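Local structure of saframycin Mx1 synthetase B (Legionella pneumophila subsp. pneumophila, 3KXW) at residues Lys51-Thr56 against Glu149-Asn154; Glu60-Gly65 against Ala88-Val93; Ile164-Ile169 against Ser188-Leu193; Tyr273-Ile278 against Gln311-Phe316. The protein belongs to the AMP-binding (ANL) enzyme family, is named a fatty acid AMP ligase and holds 5'-O-[(S)-(dodecanoyloxy)(hydroxy)phosphoryl]adenosine in a pocket. All coordinates share one frame; numbering follows the deposited sequence.

Interaction 1: Lys51-Thr56 against Glu149-Asn154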
loop_
_atom_site.group_PDB
_atom_site.type_symbol
_atom_site.label_atom_id
_atom_site.label_comp_id
_atom_site.label_asym_id
_atom_site.label_seq_id
_atom_site.Cartn_x
_atom_site.Cartn_y
_atom_site.Cartn_z
ATOM N N LYS A 51 14.091 -20.324 10.911
ATOM C CA LYS A 51 14.964 -20.783 11.994
ATOM C C LYS A 51 16.434 -20.523 11.705
ATOM O O LYS A 51 17.166 -20.058 12.591
ATOM C CB LYS A 51 14.741 -22.274 12.281
ATOM C CG LYS A 51 13.379 -22.550 12.903
ATOM C CD LYS A 51 12.965 -24.015 12.767
ATOM C CE LYS A 51 12.029 -24.414 13.892
ATOM N NZ LYS A 51 11.289 -25.651 13.565
ATOM N N ALA A 52 16.863 -20.817 10.477
ATOM C CA ALA A 52 18.249 -20.578 10.071
ATOM C C ALA A 52 18.618 -19.097 10.190
ATOM O O ALA A 52 19.703 -18.739 10.661
ATOM C CB ALA A 52 18.477 -21.075 8.639
ATOM N N ILE A 53 17.712 -18.231 9.748
ATOM C CA ILE A 53 17.972 -16.801 9.797
ATOM C C ILE A 53 17.965 -16.309 11.230
ATOM O O ILE A 53 18.837 -15.525 11.631
ATOM C CB ILE A 53 16.945 -16.023 8.939
ATOM C CG1 ILE A 53 17.191 -16.340 7.467
ATOM C CG2 ILE A 53 16.995 -14.510 9.248
ATOM C CD1 ILE A 53 15.991 -16.049 6.547
ATOM N N ALA A 54 17.006 -16.780 12.022
ATOM C CA ALA A 54 16.973 -16.408 13.435
ATOM C C ALA A 54 18.245 -16.862 14.176
ATOM O O ALA A 54 18.769 -16.144 15.032
ATOM C CB ALA A 54 15.694 -16.940 14.122
ATOM N N ALA A 55 18.738 -18.051 13.855
ATOM C CA ALA A 55 19.933 -18.558 14.543
ATOM C C ALA A 55 21.146 -17.683 14.198
ATOM O O ALA A 55 22.008 -17.431 15.039
ATOM C CB ALA A 55 20.198 -20.011 14.153
ATOM N N THR A 56 21.215 -17.252 12.944
ATOM C CA THR A 56 22.261 -16.338 12.518
ATOM C C THR A 56 22.169 -14.989 13.242
ATOM O O THR A 56 23.171 -14.465 13.740
ATOM C CB THR A 56 22.225 -16.118 11.003
ATOM O OG1 THR A 56 22.314 -17.384 10.344
ATOM C CG2 THR A 56 23.375 -15.222 10.575
ATOM N N GLU A 149 22.035 -14.954 1.420
ATOM C CA GLU A 149 22.578 -16.182 0.851
ATOM C C GLU A 149 23.681 -16.847 1.683
ATOM O O GLU A 149 24.000 -18.022 1.468
ATOM C CB GLU A 149 23.090 -15.949 -0.575
ATOM C CG GLU A 149 21.992 -15.655 -1.573
ATOM C CD GLU A 149 21.859 -14.168 -1.839
ATOM O OE1 GLU A 149 22.244 -13.387 -0.945
ATOM O OE2 GLU A 149 21.387 -13.786 -2.941
ATOM N N SER A 150 24.279 -16.097 2.605
ATOM C CA SER A 150 25.359 -16.620 3.433
ATOM C C SER A 150 24.785 -17.535 4.516
ATOM O O SER A 150 25.514 -18.248 5.226
ATOM C CB SER A 150 26.126 -15.460 4.078
ATOM O OG SER A 150 25.396 -14.919 5.169
ATOM N N ILE A 151 23.467 -17.499 4.645
ATOM C CA ILE A 151 22.780 -18.266 5.681
ATOM C C ILE A 151 22.359 -19.675 5.207
ATOM O O ILE A 151 21.499 -19.824 4.349
ATOM C CB ILE A 151 21.570 -17.474 6.239
ATOM C CG1 ILE A 151 22.058 -16.144 6.806
ATOM C CG2 ILE A 151 20.854 -18.294 7.288
ATOM C CD1 ILE A 151 20.964 -15.207 7.316
ATOM N N GLU A 152 22.983 -20.698 5.793
ATOM C CA GLU A 152 22.748 -22.087 5.416
ATOM C C GLU A 152 21.705 -22.769 6.309
ATOM O O GLU A 152 21.603 -22.483 7.516
ATOM C CB GLU A 152 24.060 -22.878 5.497
ATOM C CG GLU A 152 25.088 -22.459 4.474
ATOM C CD GLU A 152 24.835 -23.079 3.102
ATOM O OE1 GLU A 152 24.162 -24.135 3.031
ATOM O OE2 GLU A 152 25.313 -22.511 2.092
ATOM N N LEU A 153 20.971 -23.701 5.710
ATOM C CA LEU A 153 19.962 -24.471 6.423
ATOM C C LEU A 153 20.539 -25.320 7.557
ATOM O O LEU A 153 19.819 -25.714 8.476
ATOM C CB LEU A 153 19.145 -25.322 5.431
ATOM C CG LEU A 153 18.121 -24.515 4.599
ATOM C CD1 LEU A 153 17.568 -25.299 3.383
ATOM C CD2 LEU A 153 16.957 -23.997 5.464
ATOM N N ASN A 154 21.840 -25.588 7.517
ATOM C CA ASN A 154 22.458 -26.308 8.630
ATOM C C ASN A 154 22.496 -25.485 9.928
ATOM O O ASN A 154 22.916 -25.985 10.968
ATOM C CB ASN A 154 23.862 -26.837 8.267
ATOM C CG ASN A 154 24.861 -25.724 8.013
ATOM O OD1 ASN A 154 24.657 -24.584 8.445
ATOM N ND2 ASN A 154 25.951 -26.043 7.291
#
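Ile-151 lies against one turn of helix, meeting Ala-52, Ile-53 and Thr-56 with its two branches. Its CG2 sits at the polar spot of that surface, 3.5 Å from Thr-56 OG1 and 3.6 Å from Ala-52 O. Those two oxygens are tied to each other, because Thr-56 OG1 donates to Ala-52 O at 3.0 Å. The threonine torsion makes this possible, setting OG1 anti to the carbonyl carbon and beside the backbone N (chi1 -56°). The same carbonyl takes the helical bond from Thr-56 N on the opposite face of its plane, so the methyl group rests on a polar pair already bonded within the helix. The other branch of Ile-151 ends in CD1, 3.9 Å from Ile-53 CG1, where the two isoleucines cross at about a right angle. Ala-52 CB completes the tight part, 3.6 Å from Glu-152 O. No hydrogen bond spans the segments. Beyond this patch the contact thins: the CB atoms of Glu-152 and Leu-153 point away from 51-56, both residues are exposed, and the leucine side chain lies on Gln-48 and His-49, earlier in the same helix. In the fold, the connection leaving strand 143-147, with short 3-10 segments around Ile-151 and Glu-152, packs chiefly through Ile-151 on helix 43-59, within the alpha/beta unit whose sheet includes strands 67-71 and 91-95.

Interaction 2: Glu60-Gly65 against Ala88-Val93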
loop_
_atom_site.group_PDB
_atom_site.type_symbol
_atom_site.label_atom_id
_atom_site.label_comp_id
_atom_site.label_asym_id
_atom_site.label_seq_id
_atom_site.Cartn_x
_atom_site.Cartn_y
_atom_site.Cartn_z
ATOM N N GLU A 60 24.921 -13.526 15.866
ATOM C CA GLU A 60 25.557 -12.233 15.624
ATOM C C GLU A 60 25.253 -11.180 16.682
ATOM O O GLU A 60 25.610 -10.011 16.521
ATOM C CB GLU A 60 25.169 -11.704 14.243
ATOM C CG GLU A 60 25.717 -12.538 13.104
ATOM C CD GLU A 60 27.222 -12.418 13.001
ATOM O OE1 GLU A 60 27.721 -11.274 12.996
ATOM O OE2 GLU A 60 27.904 -13.458 12.930
ATOM N N GLY A 61 24.598 -11.588 17.758
ATOM C CA GLY A 61 24.438 -10.726 18.905
ATOM C C GLY A 61 23.120 -9.975 18.961
ATOM O O GLY A 61 22.916 -9.206 19.885
ATOM N N ALA A 62 22.222 -10.184 17.997
ATOM C CA ALA A 62 20.902 -9.548 18.090
ATOM C C ALA A 62 20.063 -10.147 19.217
ATOM O O ALA A 62 20.023 -11.368 19.390
ATOM C CB ALA A 62 20.137 -9.625 16.743
ATOM N N LYS A 63 19.372 -9.282 19.953
ATOM C CA LYS A 63 18.610 -9.661 21.147
ATOM C C LYS A 63 17.140 -9.321 20.956
ATOM O O LYS A 63 16.820 -8.476 20.131
ATOM C CB LYS A 63 19.147 -8.883 22.353
ATOM C CG LYS A 63 20.632 -9.095 22.602
ATOM C CD LYS A 63 20.943 -10.538 22.901
ATOM C CE LYS A 63 22.444 -10.734 23.070
ATOM N NZ LYS A 63 22.785 -12.164 23.335
ATOM N N PRO A 64 16.241 -9.966 21.725
ATOM C CA PRO A 64 14.823 -9.614 21.623
ATOM C C PRO A 64 14.579 -8.131 21.825
ATOM O O PRO A 64 15.076 -7.543 22.796
ATOM C CB PRO A 64 14.186 -10.405 22.764
ATOM C CG PRO A 64 15.071 -11.598 22.898
ATOM C CD PRO A 64 16.460 -11.091 22.653
ATOM N N GLY A 65 13.816 -7.530 20.919
ATOM C CA GLY A 65 13.557 -6.101 20.981
ATOM C C GLY A 65 14.470 -5.248 20.107
ATOM O O GLY A 65 14.127 -4.114 19.803
ATOM N N ALA A 88 13.448 -14.685 16.008
ATOM C CA ALA A 88 14.502 -14.242 16.924
ATOM C C ALA A 88 13.998 -13.256 17.981
ATOM O O ALA A 88 14.767 -12.805 18.830
ATOM C CB ALA A 88 15.653 -13.631 16.141
ATOM N N GLY A 89 12.717 -12.917 17.934
ATOM C CA GLY A 89 12.162 -11.905 18.817
ATOM C C GLY A 89 12.625 -10.497 18.472
ATOM O O GLY A 89 12.474 -9.571 19.271
ATOM N N CYS A 90 13.189 -10.334 17.280
ATOM C CA CYS A 90 13.644 -9.029 16.824
ATOM C C CYS A 90 12.513 -8.294 16.106
ATOM O O CYS A 90 11.569 -8.917 15.622
ATOM C CB CYS A 90 14.864 -9.176 15.900
ATOM S SG CYS A 90 16.332 -9.879 16.759
ATOM N N ILE A 91 12.607 -6.969 16.091
ATOM C CA ILE A 91 11.608 -6.117 15.464
ATOM C C ILE A 91 12.001 -5.917 13.991
ATOM O O ILE A 91 12.997 -5.272 13.696
ATOM C CB ILE A 91 11.492 -4.771 16.194
ATOM C CG1 ILE A 91 11.072 -4.991 17.660
ATOM C CG2 ILE A 91 10.514 -3.798 15.453
ATOM C CD1 ILE A 91 10.930 -3.718 18.449
ATOM N N ALA A 92 11.221 -6.481 13.071
ATOM C CA ALA A 92 11.552 -6.373 11.657
ATOM C C ALA A 92 11.295 -4.964 11.163
ATOM O O ALA A 92 10.278 -4.372 11.511
ATOM C CB ALA A 92 10.744 -7.393 10.826
ATOM N N VAL A 93 12.206 -4.435 10.343
ATOM C CA VAL A 93 12.022 -3.114 9.749
ATOM C C VAL A 93 12.270 -3.169 8.242
ATOM O O VAL A 93 13.394 -2.969 7.767
ATOM C CB VAL A 93 12.943 -2.022 10.402
ATOM C CG1 VAL A 93 12.610 -0.640 9.808
ATOM C CG2 VAL A 93 12.792 -2.020 11.942
HETATM O O HOH W 1 17.430 -12.891 19.823
#
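Gly-65 and Gly-89 join by a backbone bond where both strands of a beta-alpha-beta crossover begin: Gly-65 leads into strand 67-71, while Gly-89 follows helix 76-87 and leads into strand 91-95, which pairs in parallel with the first. Gly-65 N donates to Gly-89 O at 2.9 Å, with an N-H...O angle of 159°, and the CA of Pro-64 adds a CA-H...O contact to that oxygen at 3.3 Å. Just beyond, Ile-91 bonds through its backbone with Asp-66 and Val-68, so the glycine pair leads into the parallel strand pairing. Gly-89, at positive phi, closes helix 76-87 in a Schellman motif; Gly-61 does the same for helix 43-59, so each segment begins as the exit from a helix. The side chain of Ile-91 comes up to Gly-65. From CB, which is not itself aimed at Gly-65, CG1 stands anti to the carbonyl carbon (chi1 -60°) and comes to 3.8 Å from Gly-65 O. The extended second torsion carries CD1 on to 3.5 Å from that same oxygen, which also accepts from Arg-67 NH1. CG1 also packs on Ile-169 O, and CG2 lies near the Ile-169 side chain. Nearer the helix ends, Cys-90 SG fits between Ala-62 CB, at 3.8 Å, and Lys-63 O, at 3.7 Å. One water bridges the two segments, donating to Ala-62 O at 3.0 Å and to Ala-88 O at 2.8 Å.

Interaction 3: Ile164-Ile169 against Ser188-Leu193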
loop_
_atom_site.group_PDB
_atom_site.type_symbol
_atom_site.label_atom_id
_atom_site.label_comp_id
_atom_site.label_asym_id
_atom_site.label_seq_id
_atom_site.Cartn_x
_atom_site.Cartn_y
_atom_site.Cartn_z
ATOM N N ILE A 164 8.295 -14.961 23.487
ATOM C CA ILE A 164 7.503 -13.885 22.913
ATOM C C ILE A 164 6.224 -13.669 23.695
ATOM O O ILE A 164 5.493 -14.620 23.961
ATOM C CB ILE A 164 7.135 -14.191 21.454
ATOM C CG1 ILE A 164 8.404 -14.391 20.646
ATOM C CG2 ILE A 164 6.346 -13.043 20.879
ATOM C CD1 ILE A 164 8.136 -14.821 19.187
ATOM N N LYS A 165 5.985 -12.422 24.095
ATOM C CA LYS A 165 4.746 -12.035 24.747
ATOM C C LYS A 165 3.839 -11.283 23.777
ATOM O O LYS A 165 4.318 -10.611 22.853
ATOM C CB LYS A 165 5.025 -11.159 25.955
ATOM C CG LYS A 165 5.872 -11.842 27.029
ATOM C CD LYS A 165 6.138 -10.885 28.173
ATOM C CE LYS A 165 4.892 -10.689 29.047
ATOM N NZ LYS A 165 4.298 -11.979 29.517
ATOM N N SER A 166 2.537 -11.397 24.008
ATOM C CA SER A 166 1.532 -10.763 23.157
ATOM C C SER A 166 1.840 -9.319 22.842
ATOM O O SER A 166 1.723 -8.877 21.689
ATOM C CB SER A 166 0.145 -10.833 23.817
ATOM O OG SER A 166 -0.379 -12.126 23.729
ATOM N N ASN A 167 2.205 -8.564 23.869
ATOM C CA ASN A 167 2.380 -7.133 23.687
ATOM C C ASN A 167 3.731 -6.724 23.125
ATOM O O ASN A 167 3.933 -5.562 22.811
ATOM C CB ASN A 167 2.097 -6.391 24.985
ATOM C CG ASN A 167 0.626 -6.227 25.232
ATOM O OD1 ASN A 167 -0.168 -6.112 24.284
ATOM N ND2 ASN A 167 0.242 -6.207 26.500
ATOM N N ASP A 168 4.643 -7.681 22.984
ATOM C CA ASP A 168 5.936 -7.403 22.376
ATOM C C ASP A 168 5.752 -6.892 20.943
ATOM O O ASP A 168 4.921 -7.397 20.209
ATOM C CB ASP A 168 6.785 -8.672 22.292
ATOM C CG ASP A 168 7.322 -9.141 23.650
ATOM O OD1 ASP A 168 7.236 -8.394 24.636
ATOM O OD2 ASP A 168 7.833 -10.278 23.702
ATOM N N ILE A 169 6.560 -5.930 20.536
ATOM C CA ILE A 169 6.509 -5.447 19.159
ATOM C C ILE A 169 7.096 -6.481 18.199
ATOM O O ILE A 169 8.176 -7.020 18.457
ATOM C CB ILE A 169 7.276 -4.105 19.043
ATOM C CG1 ILE A 169 6.717 -3.095 20.048
ATOM C CG2 ILE A 169 7.259 -3.582 17.615
ATOM C CD1 ILE A 169 5.191 -2.993 20.083
ATOM N N SER A 188 2.363 -4.933 17.455
ATOM C CA SER A 188 2.695 -6.001 18.401
ATOM C C SER A 188 2.293 -7.355 17.834
ATOM O O SER A 188 1.563 -7.427 16.855
ATOM C CB SER A 188 1.995 -5.770 19.756
ATOM O OG SER A 188 0.603 -6.003 19.643
ATOM N N HIS A 189 2.788 -8.431 18.446
ATOM C CA HIS A 189 2.376 -9.762 18.049
ATOM C C HIS A 189 0.865 -9.961 18.189
ATOM O O HIS A 189 0.244 -10.626 17.355
ATOM C CB HIS A 189 3.164 -10.820 18.836
ATOM C CG HIS A 189 4.544 -11.033 18.305
ATOM N ND1 HIS A 189 4.786 -11.781 17.175
ATOM C CD2 HIS A 189 5.752 -10.583 18.728
ATOM C CE1 HIS A 189 6.083 -11.782 16.918
ATOM N NE2 HIS A 189 6.694 -11.066 17.846
ATOM N N HIS A 190 0.286 -9.388 19.240
ATOM C CA HIS A 190 -1.160 -9.460 19.486
ATOM C C HIS A 190 -1.923 -8.619 18.439
ATOM O O HIS A 190 -2.965 -9.045 17.933
ATOM C CB HIS A 190 -1.469 -9.014 20.935
ATOM C CG HIS A 190 -2.888 -9.232 21.379
ATOM N ND1 HIS A 190 -3.437 -10.484 21.550
ATOM C CD2 HIS A 190 -3.840 -8.354 21.773
ATOM C CE1 HIS A 190 -4.686 -10.368 21.972
ATOM N NE2 HIS A 190 -4.956 -9.085 22.112
ATOM N N ASN A 191 -1.397 -7.444 18.101
ATOM C CA ASN A 191 -2.032 -6.607 17.070
ATOM C C ASN A 191 -2.147 -7.382 15.772
ATOM O O ASN A 191 -3.175 -7.376 15.117
ATOM C CB ASN A 191 -1.171 -5.374 16.741
ATOM C CG ASN A 191 -1.219 -4.294 17.811
ATOM O OD1 ASN A 191 -2.222 -4.124 18.531
ATOM N ND2 ASN A 191 -0.145 -3.521 17.881
ATOM N N LEU A 192 -1.034 -7.995 15.390
ATOM C CA LEU A 192 -0.912 -8.708 14.134
ATOM C C LEU A 192 -1.889 -9.877 14.065
ATOM O O LEU A 192 -2.676 -9.979 13.122
ATOM C CB LEU A 192 0.520 -9.195 13.959
ATOM C CG LEU A 192 0.773 -10.046 12.706
ATOM C CD1 LEU A 192 0.469 -9.270 11.421
ATOM C CD2 LEU A 192 2.203 -10.549 12.708
ATOM N N LEU A 193 -1.849 -10.762 15.056
ATOM C CA LEU A 193 -2.787 -11.889 15.047
ATOM C C LEU A 193 -4.232 -11.408 15.078
ATOM O O LEU A 193 -5.096 -11.989 14.445
ATOM C CB LEU A 193 -2.520 -12.850 16.207
ATOM C CG LEU A 193 -1.213 -13.667 16.190
ATOM C CD1 LEU A 193 -1.161 -14.532 17.482
ATOM C CD2 LEU A 193 -1.119 -14.534 14.938
HETATM O O HOH W 2 -0.612 -5.371 21.774
#
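His-189 N donates to Asp-168 O at 3.0 Å, coming in nearly along the C=O axis (176° at the oxygen), and His-190 N donates to Ser-166 O at 2.9 Å from further off that axis (141° at the oxygen). These are backbone N-H groups of the first turn of helix 189-202, which have no earlier helical carbonyl to bond. The next one, Asn-191 N, goes to Ser-188 OG at 2.9 Å. Ser-188 is thus the N-cap; its OG stands between the backbone N and the carbonyl carbon (chi1 71°), which points it over the helix start. The two carbonyls facing this end belong to a type I beta turn, Lys-165 to Asp-168, which Lys-165 N reinforces by bonding to Asp-168 OD2 from above the carboxylate plane. A water donates to Asn-167 OD1 close beside the cap. The join sits where strand 184-188 hands over to its helix and where the turn enters strand 169-174; Ile-169 and Ser-188 form an antiparallel non-hydrogen-bonded pair, CA to CA 3.9 Å, with diverging side chains. Outward from the backbone, Ile-164 lays its CG2 over one face of the His-189 ring, 3.6 Å from the centroid and shifted toward the rim, 3.3 Å from CD2. This is a close CH-pi contact, with the two side chains crossing at about a right angle. On the partly exposed flank, Ser-166 CB rests 3.8 Å from His-190 CB.

Interaction 4: Tyr273-Ile278 against Gln311-Phe316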
loop_
_atom_site.group_PDB
_atom_site.type_symbol
_atom_site.label_atom_id
_atom_site.label_comp_id
_atom_site.label_asym_id
_atom_site.label_seq_id
_atom_site.Cartn_x
_atom_site.Cartn_y
_atom_site.Cartn_z
ATOM N N TYR A 273 -5.843 1.519 -14.291
ATOM C CA TYR A 273 -4.611 1.279 -15.029
ATOM C C TYR A 273 -4.778 0.080 -15.964
ATOM O O TYR A 273 -4.304 0.110 -17.105
ATOM C CB TYR A 273 -3.463 1.069 -14.043
ATOM C CG TYR A 273 -2.085 1.084 -14.650
ATOM C CD1 TYR A 273 -1.474 2.264 -15.060
ATOM C CD2 TYR A 273 -1.385 -0.089 -14.788
ATOM C CE1 TYR A 273 -0.179 2.249 -15.624
ATOM C CE2 TYR A 273 -0.132 -0.112 -15.315
ATOM C CZ TYR A 273 0.476 1.039 -15.736
ATOM O OH TYR A 273 1.755 0.895 -16.262
ATOM N N CYS A 274 -5.429 -0.973 -15.464
ATOM C CA CYS A 274 -5.795 -2.122 -16.314
ATOM C C CYS A 274 -6.685 -1.737 -17.487
ATOM O O CYS A 274 -6.427 -2.132 -18.622
ATOM C CB CYS A 274 -6.510 -3.193 -15.503
ATOM S SG CYS A 274 -5.436 -4.119 -14.377
ATOM N N VAL A 275 -7.729 -0.962 -17.205
ATOM C CA VAL A 275 -8.626 -0.519 -18.260
ATOM C C VAL A 275 -7.867 0.276 -19.321
ATOM O O VAL A 275 -8.065 0.081 -20.523
ATOM C CB VAL A 275 -9.780 0.327 -17.686
ATOM C CG1 VAL A 275 -10.538 1.080 -18.808
ATOM C CG2 VAL A 275 -10.730 -0.548 -16.891
ATOM N N LYS A 276 -7.015 1.186 -18.869
ATOM C CA LYS A 276 -6.289 2.063 -19.773
ATOM C C LYS A 276 -5.254 1.325 -20.637
ATOM O O LYS A 276 -5.070 1.656 -21.823
ATOM C CB LYS A 276 -5.596 3.175 -18.992
ATOM C CG LYS A 276 -5.048 4.251 -19.912
ATOM C CD LYS A 276 -5.228 5.600 -19.330
ATOM C CE LYS A 276 -5.156 6.679 -20.400
ATOM N NZ LYS A 276 -6.504 7.117 -20.805
ATOM N N ARG A 277 -4.582 0.340 -20.038
ATOM C CA ARG A 277 -3.398 -0.284 -20.645
ATOM C C ARG A 277 -3.693 -1.539 -21.480
ATOM O O ARG A 277 -2.877 -1.935 -22.302
ATOM C CB ARG A 277 -2.361 -0.652 -19.576
ATOM C CG ARG A 277 -1.543 0.534 -18.980
ATOM C CD ARG A 277 -0.498 1.119 -19.936
ATOM N NE ARG A 277 0.516 0.148 -20.351
ATOM C CZ ARG A 277 1.708 -0.000 -19.785
ATOM N NH1 ARG A 277 2.082 0.765 -18.773
ATOM N NH2 ARG A 277 2.545 -0.917 -20.251
ATOM N N ILE A 278 -4.825 -2.184 -21.245
ATOM C CA ILE A 278 -5.081 -3.491 -21.863
ATOM C C ILE A 278 -6.022 -3.375 -23.065
ATOM O O ILE A 278 -7.199 -3.082 -22.920
ATOM C CB ILE A 278 -5.617 -4.493 -20.818
ATOM C CG1 ILE A 278 -4.597 -4.633 -19.671
ATOM C CG2 ILE A 278 -5.936 -5.848 -21.462
ATOM C CD1 ILE A 278 -5.029 -5.560 -18.564
ATOM N N GLN A 311 -17.134 -3.235 -16.963
ATOM C CA GLN A 311 -17.494 -3.255 -18.383
ATOM C C GLN A 311 -16.350 -3.812 -19.250
ATOM O O GLN A 311 -16.581 -4.527 -20.226
ATOM C CB GLN A 311 -17.919 -1.860 -18.872
ATOM C CG GLN A 311 -19.225 -1.315 -18.266
ATOM C CD GLN A 311 -20.414 -2.201 -18.576
ATOM O OE1 GLN A 311 -20.413 -2.921 -19.575
ATOM N NE2 GLN A 311 -21.413 -2.177 -17.712
ATOM N N ALA A 312 -15.115 -3.485 -18.887
ATOM C CA ALA A 312 -13.948 -3.948 -19.637
ATOM C C ALA A 312 -13.676 -5.457 -19.516
ATOM O O ALA A 312 -13.083 -6.054 -20.423
ATOM C CB ALA A 312 -12.691 -3.133 -19.238
ATOM N N PHE A 313 -14.096 -6.077 -18.411
ATOM C CA PHE A 313 -13.720 -7.478 -18.187
ATOM C C PHE A 313 -14.865 -8.480 -17.991
ATOM O O PHE A 313 -14.627 -9.673 -17.839
ATOM C CB PHE A 313 -12.642 -7.574 -17.092
ATOM C CG PHE A 313 -11.376 -6.874 -17.486
ATOM C CD1 PHE A 313 -10.498 -7.477 -18.370
ATOM C CD2 PHE A 313 -11.106 -5.586 -17.054
ATOM C CE1 PHE A 313 -9.349 -6.850 -18.771
ATOM C CE2 PHE A 313 -9.943 -4.927 -17.480
ATOM C CZ PHE A 313 -9.077 -5.557 -18.334
ATOM N N LYS A 314 -16.090 -7.978 -18.008
ATOM C CA LYS A 314 -17.274 -8.809 -17.792
ATOM C C LYS A 314 -17.380 -9.936 -18.797
ATOM O O LYS A 314 -17.856 -11.014 -18.469
ATOM C CB LYS A 314 -18.554 -7.953 -17.799
ATOM C CG LYS A 314 -18.960 -7.387 -19.143
ATOM C CD LYS A 314 -20.268 -6.581 -19.016
ATOM C CE LYS A 314 -20.796 -6.123 -20.383
ATOM N NZ LYS A 314 -22.004 -5.236 -20.250
ATOM N N GLU A 315 -16.928 -9.701 -20.023
ATOM C CA GLU A 315 -16.974 -10.759 -21.019
ATOM C C GLU A 315 -15.968 -11.880 -20.715
ATOM O O GLU A 315 -16.030 -12.967 -21.307
ATOM C CB GLU A 315 -16.808 -10.191 -22.430
ATOM C CG GLU A 315 -17.906 -9.173 -22.796
ATOM C CD GLU A 315 -19.331 -9.708 -22.614
ATOM O OE1 GLU A 315 -19.555 -10.936 -22.755
ATOM O OE2 GLU A 315 -20.253 -8.904 -22.342
ATOM N N PHE A 316 -15.076 -11.634 -19.761
ATOM C CA PHE A 316 -14.103 -12.653 -19.378
ATOM C C PHE A 316 -14.293 -13.180 -17.966
ATOM O O PHE A 316 -13.335 -13.601 -17.331
ATOM C CB PHE A 316 -12.679 -12.159 -19.608
ATOM C CG PHE A 316 -12.445 -11.718 -21.018
ATOM C CD1 PHE A 316 -11.971 -12.602 -21.968
ATOM C CD2 PHE A 316 -12.795 -10.431 -21.412
ATOM C CE1 PHE A 316 -11.790 -12.189 -23.290
ATOM C CE2 PHE A 316 -12.627 -10.020 -22.726
ATOM C CZ PHE A 316 -12.129 -10.895 -23.661
#
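Phe-313 brings CZ and CE2 of its ring against helix 269-277 and Ile-278, the residue that follows it. Ile-278 CD1 comes to 4.1 Å from Phe-313 CZ, the isoleucine and the phenylalanine crossing at about a right angle. Cys-274 CB lies 4.3 Å from CE2 of the ring, and Val-275 CG2 stands at 4.5 Å from that same ring atom. The valine methyl also meets the neighbouring residue, 4.0 Å from Ala-312 CB. CB of Phe-313 points toward the other segment, and its first torsion sets CG anti to the carbonyl carbon (chi1 -63°). Around this first shell, Leu-253 of helix 250-259 touches both Phe-313 and Ile-278, Trp-252 backs Cys-274, and Phe-309 meets the ring at an inclined angle. Lys-283 makes a cation-pi contact with Phe-313 and donates to Ala-312 O, joining the ring's helix to the loop beyond Ile-278. Both helices belong to connections between the parallel strands 263-266, 293-296 and 323-328, so the contact joins neighbouring helices of one alpha/beta layer. No hydrogen bond crosses between the segments: their cohesion is apolar, consistent with burial of carbon surface, while a polar tie comes from Lys-283 outside them.

All four contacts fall in the AMP-binding part of the chain. Interaction 2 is nested along the chain inside the loop closed by interaction 1; interactions 3 and 4 follow in series. The first three form a chain of neighbours: interactions 1 and 2 have centres about 14 Å apart and touch through Ala-54 and Ala-88, and interactions 2 and 3 are likewise about 14 Å apart between centres, touching where Ile-91 packs on Ile-169. They tie helix 43-59, strand 91-95 and the entry to strand 169-174 into one region. Interaction 4, its centre about 41 to 45 Å from the centres of the others, joins helices serving strands 263-266, 293-296 and 323-328, so it lies in a different part of the fold, around another beta layer.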